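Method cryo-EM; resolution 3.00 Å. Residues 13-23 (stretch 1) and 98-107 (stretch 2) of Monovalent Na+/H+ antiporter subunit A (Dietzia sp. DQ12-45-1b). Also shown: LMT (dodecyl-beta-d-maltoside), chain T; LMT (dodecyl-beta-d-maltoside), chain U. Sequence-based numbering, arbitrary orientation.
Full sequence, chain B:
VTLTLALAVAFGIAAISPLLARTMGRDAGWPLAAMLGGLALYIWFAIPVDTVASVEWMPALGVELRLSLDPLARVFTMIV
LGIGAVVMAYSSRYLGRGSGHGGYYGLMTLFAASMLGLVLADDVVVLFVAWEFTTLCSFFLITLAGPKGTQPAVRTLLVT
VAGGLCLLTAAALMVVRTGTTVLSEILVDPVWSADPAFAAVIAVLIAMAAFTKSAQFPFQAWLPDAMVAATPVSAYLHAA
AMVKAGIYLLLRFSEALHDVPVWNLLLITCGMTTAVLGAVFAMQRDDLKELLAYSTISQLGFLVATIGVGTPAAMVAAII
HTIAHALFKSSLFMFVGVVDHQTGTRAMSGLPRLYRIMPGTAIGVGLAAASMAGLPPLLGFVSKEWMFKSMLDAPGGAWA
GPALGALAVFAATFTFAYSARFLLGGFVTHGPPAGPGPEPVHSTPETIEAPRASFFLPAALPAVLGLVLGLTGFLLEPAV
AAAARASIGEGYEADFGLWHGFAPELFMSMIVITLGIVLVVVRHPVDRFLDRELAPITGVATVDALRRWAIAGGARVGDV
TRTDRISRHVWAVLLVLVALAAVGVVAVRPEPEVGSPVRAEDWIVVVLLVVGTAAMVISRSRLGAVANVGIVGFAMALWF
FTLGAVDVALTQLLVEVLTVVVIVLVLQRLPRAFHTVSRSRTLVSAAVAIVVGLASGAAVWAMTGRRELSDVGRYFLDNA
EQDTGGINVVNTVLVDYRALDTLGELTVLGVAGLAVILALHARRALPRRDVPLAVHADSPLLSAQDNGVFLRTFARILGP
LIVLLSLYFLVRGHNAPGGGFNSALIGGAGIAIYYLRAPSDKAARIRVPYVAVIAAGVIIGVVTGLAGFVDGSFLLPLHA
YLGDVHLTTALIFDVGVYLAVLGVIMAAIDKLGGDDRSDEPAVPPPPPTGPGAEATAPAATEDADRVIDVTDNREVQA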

# COMPACT_ATOMS: atom_id res chain seq x y z
N ILE B 13 33.82 13.68 24.79
CA ILE B 13 33.89 15.13 24.98
C ILE B 13 32.62 15.79 24.47
O ILE B 13 32.04 16.65 25.14
CB ILE B 13 35.14 15.70 24.28
CG1 ILE B 13 36.40 15.29 25.03
CG2 ILE B 13 35.05 17.21 24.18
CD1 ILE B 13 37.68 15.69 24.34
N ALA B 14 32.16 15.39 23.28
CA ALA B 14 30.91 15.93 22.76
C ALA B 14 29.72 15.47 23.58
O ALA B 14 28.74 16.21 23.72
CB ALA B 14 30.73 15.52 21.30
N ALA B 15 29.78 14.25 24.12
CA ALA B 15 28.70 13.77 24.97
C ALA B 15 28.59 14.59 26.25
O ALA B 15 27.48 14.83 26.75
CB ALA B 15 28.90 12.29 25.30
N ILE B 16 29.72 15.04 26.79
CA ILE B 16 29.73 15.76 28.07
C ILE B 16 29.66 17.27 27.91
O ILE B 16 29.39 17.97 28.90
CB ILE B 16 30.99 15.40 28.88
CG1 ILE B 16 30.71 15.50 30.38
CG2 ILE B 16 32.16 16.29 28.50
CD1 ILE B 16 31.90 15.19 31.25
N SER B 17 29.87 17.80 26.70
CA SER B 17 29.89 19.24 26.49
C SER B 17 28.56 19.94 26.81
O SER B 17 28.59 21.07 27.30
CB SER B 17 30.31 19.55 25.06
OG SER B 17 29.37 19.06 24.12
N PRO B 18 27.39 19.34 26.55
CA PRO B 18 26.15 20.01 26.99
C PRO B 18 26.04 20.14 28.49
O PRO B 18 25.53 21.15 28.99
CB PRO B 18 25.04 19.11 26.41
CG PRO B 18 25.68 18.42 25.27
CD PRO B 18 27.09 18.16 25.71
N LEU B 19 26.50 19.14 29.24
CA LEU B 19 26.49 19.24 30.70
C LEU B 19 27.37 20.39 31.18
O LEU B 19 26.98 21.15 32.07
CB LEU B 19 26.93 17.92 31.33
CG LEU B 19 27.48 18.02 32.75
CD1 LEU B 19 26.34 18.22 33.74
CD2 LEU B 19 28.30 16.79 33.12
N LEU B 20 28.56 20.53 30.60
CA LEU B 20 29.44 21.64 30.96
C LEU B 20 28.84 22.97 30.54
O LEU B 20 29.01 23.98 31.23
CB LEU B 20 30.82 21.45 30.33
CG LEU B 20 31.63 20.26 30.83
CD1 LEU B 20 33.04 20.31 30.27
CD2 LEU B 20 31.66 20.25 32.35
N ALA B 21 28.13 23.00 29.40
CA ALA B 21 27.52 24.24 28.95
C ALA B 21 26.37 24.66 29.85
O ALA B 21 26.12 25.86 30.01
CB ALA B 21 27.04 24.09 27.51
N ARG B 22 25.65 23.70 30.43
CA ARG B 22 24.60 24.04 31.38
C ARG B 22 25.17 24.37 32.75
O ARG B 22 24.58 25.18 33.48
CB ARG B 22 23.60 22.89 31.49
CG ARG B 22 22.45 22.99 30.50
CD ARG B 22 21.34 21.99 30.84
NE ARG B 22 21.70 20.63 30.47
CZ ARG B 22 20.87 19.59 30.54
NH1 ARG B 22 19.62 19.77 30.96
NH2 ARG B 22 21.28 18.38 30.18
N THR B 23 26.30 23.77 33.13
CA THR B 23 26.94 24.13 34.39
C THR B 23 27.62 25.49 34.29
O THR B 23 27.26 26.42 35.01
CB THR B 23 27.96 23.05 34.78
OG1 THR B 23 27.42 21.76 34.50
CG2 THR B 23 28.28 23.15 36.26
N GLY B 98 25.18 33.94 28.35
CA GLY B 98 23.97 33.16 28.47
C GLY B 98 24.18 31.90 29.30
O GLY B 98 25.29 31.57 29.72
N SER B 99 23.08 31.20 29.53
CA SER B 99 23.09 29.94 30.27
C SER B 99 22.93 28.72 29.37
O SER B 99 23.52 27.68 29.65
CB SER B 99 21.98 29.93 31.32
OG SER B 99 21.56 28.61 31.60
N GLY B 100 22.15 28.83 28.30
CA GLY B 100 21.97 27.72 27.40
C GLY B 100 22.80 27.84 26.14
O GLY B 100 22.44 28.58 25.22
N HIS B 101 23.91 27.11 26.09
CA HIS B 101 24.76 27.06 24.91
C HIS B 101 25.12 25.63 24.52
O HIS B 101 26.05 25.44 23.72
CB HIS B 101 26.04 27.88 25.13
CG HIS B 101 25.88 29.34 24.86
ND1 HIS B 101 26.27 30.31 25.76
CD2 HIS B 101 25.37 30.00 23.79
CE1 HIS B 101 26.01 31.50 25.26
NE2 HIS B 101 25.46 31.34 24.07
N GLY B 102 24.42 24.64 25.06
CA GLY B 102 24.76 23.26 24.77
C GLY B 102 24.61 22.90 23.31
O GLY B 102 25.36 22.06 22.79
N GLY B 103 23.66 23.52 22.61
CA GLY B 103 23.49 23.23 21.20
C GLY B 103 24.68 23.63 20.36
O GLY B 103 24.94 23.04 19.31
N TYR B 104 25.44 24.63 20.82
CA TYR B 104 26.62 25.06 20.08
C TYR B 104 27.82 24.18 20.39
O TYR B 104 28.55 23.79 19.47
CB TYR B 104 26.92 26.53 20.40
CG TYR B 104 28.28 27.01 19.96
CD1 TYR B 104 29.38 26.89 20.79
CD2 TYR B 104 28.45 27.59 18.72
CE1 TYR B 104 30.62 27.33 20.39
CE2 TYR B 104 29.69 28.04 18.31
CZ TYR B 104 30.77 27.90 19.15
OH TYR B 104 32.01 28.34 18.75
N TYR B 105 28.04 23.86 21.66
CA TYR B 105 29.22 23.09 22.03
C TYR B 105 29.07 21.63 21.66
O TYR B 105 30.01 21.01 21.14
CB TYR B 105 29.50 23.25 23.53
CG TYR B 105 30.10 24.58 23.88
CD1 TYR B 105 31.41 24.89 23.55
CD2 TYR B 105 29.35 25.55 24.54
CE1 TYR B 105 31.95 26.11 23.87
CE2 TYR B 105 29.89 26.77 24.86
CZ TYR B 105 31.19 27.04 24.52
OH TYR B 105 31.74 28.26 24.84
N GLY B 106 27.90 21.05 21.91
CA GLY B 106 27.65 19.66 21.54
C GLY B 106 27.80 19.39 20.06
O GLY B 106 27.94 18.24 19.66
N LEU B 107 27.77 20.44 19.23
CA LEU B 107 28.03 20.31 17.81
C LEU B 107 29.46 20.67 17.43
O LEU B 107 30.08 19.95 16.66
CB LEU B 107 27.06 21.20 17.02
CG LEU B 107 25.62 20.70 16.94
CD1 LEU B 107 24.77 21.68 16.16
CD2 LEU B 107 25.58 19.34 16.30
C1 LMT T . 19.57 24.35 24.76
C2 LMT T . 20.17 23.06 25.23
C3 LMT T . 20.18 21.94 24.24
C4 LMT T . 20.73 20.73 24.94
C5 LMT T . 20.96 19.63 23.96
C6 LMT T . 22.23 19.80 23.20
C7 LMT T . 22.29 18.81 22.08
C8 LMT T . 23.69 18.72 21.58
C9 LMT T . 24.40 17.46 21.97
C10 LMT T . 25.16 17.00 20.76
C11 LMT T . 26.12 15.90 21.11
C12 LMT T . 25.42 14.60 21.29
C1 LMT U . 19.88 25.69 21.17
C2 LMT U . 20.05 24.83 19.95
C3 LMT U . 20.01 23.35 20.17
C4 LMT U . 20.56 22.70 18.94
C5 LMT U . 20.50 21.22 19.06
C6 LMT U . 21.26 20.54 17.97
C7 LMT U . 21.18 19.05 18.16
C8 LMT U . 22.10 18.39 17.19
C9 LMT U . 22.15 16.90 17.31
C10 LMT U . 23.40 16.43 16.63
C11 LMT U . 23.12 15.93 15.25
C12 LMT U . 24.23 15.09 14.72

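How do the two stretches meet at the start of stretch 1? The helix 13-23 and the helix 102-107 run nearly antiparallel, at 156°, and their axes come within 7.8 Å, with alanine, serine, proline and glycine at much of the contact. Ala14 is the first residue of stretch 1 to touch stretch 2, its CA 5.1 Å from the CA of Gly106. Its methyl points sideways, with Ala14 CB 4.2 Å from Gly106 O, so the touch is light. Ile13, Ala15 and Ile16 make no contact with stretch 2.

What does a polar residue do in this buried place? Ser17 points toward stretch 2, yet its hydroxyl is spent within its own helix: in the p rotamer, Ser17 OG donates to Ala14 O at 2.9 Å. That bond satisfies the proton and leaves the small side chain free to pack, with Ser17 OG 3.2 Å from Gly106 CA and Ser17 CB 4.1 Å from Tyr105 CB. Ser17 OG also comes within 3.3 Å of Gly106 N, but the angle is poor, and that amide instead bonds to Gly102 O at 2.9 Å.

What does Pro18 pack against? It lies against the bare backbone of both glycines, Gly102 and Gly106. Here the two chains make their closest CA-to-CA approach, Pro18 CA lying 4.2 Å from Gly102 CA, and one turn on, Pro18 CG rests 4.4 Å from Gly106 CA. At Gly102 a CB would still find room, but at Gly106 it would be tight against Pro18 CG and would clash with C9 of the chain T detergent, whose alkyl chain runs along this part of the contact: its C9 is 3.7 Å from Pro18 CG, and its C10 is 3.2 Å from Gly106 O. Proline has no amide hydrogen to give, and the helix is kinked where the N atoms of Pro18 and Leu19 lack bonds to the preceding turn.

What closes the contact beyond the proline? Ala21, buried and pointing toward stretch 2, has the largest covered area in stretch 1. Its methyl fits at the start of the second helix, with Ala21 CB 3.6 Å from Gly102 N and 3.9 Å from the C of His101, the N-cap residue. Ala21 CB also lies 4.0 Å from Tyr105 CD2, an apolar contact made obliquely to the ring. Farther out, Ala21 O and Ser99 O are 3.2 Å apart, but both are acceptors and cannot bond to each other. Arg22 adds a peripheral touch, its CA 4.2 Å from Ser99 O. No hydrogen bond crosses between the stretches; the 332 Å² they bury rests on close packing.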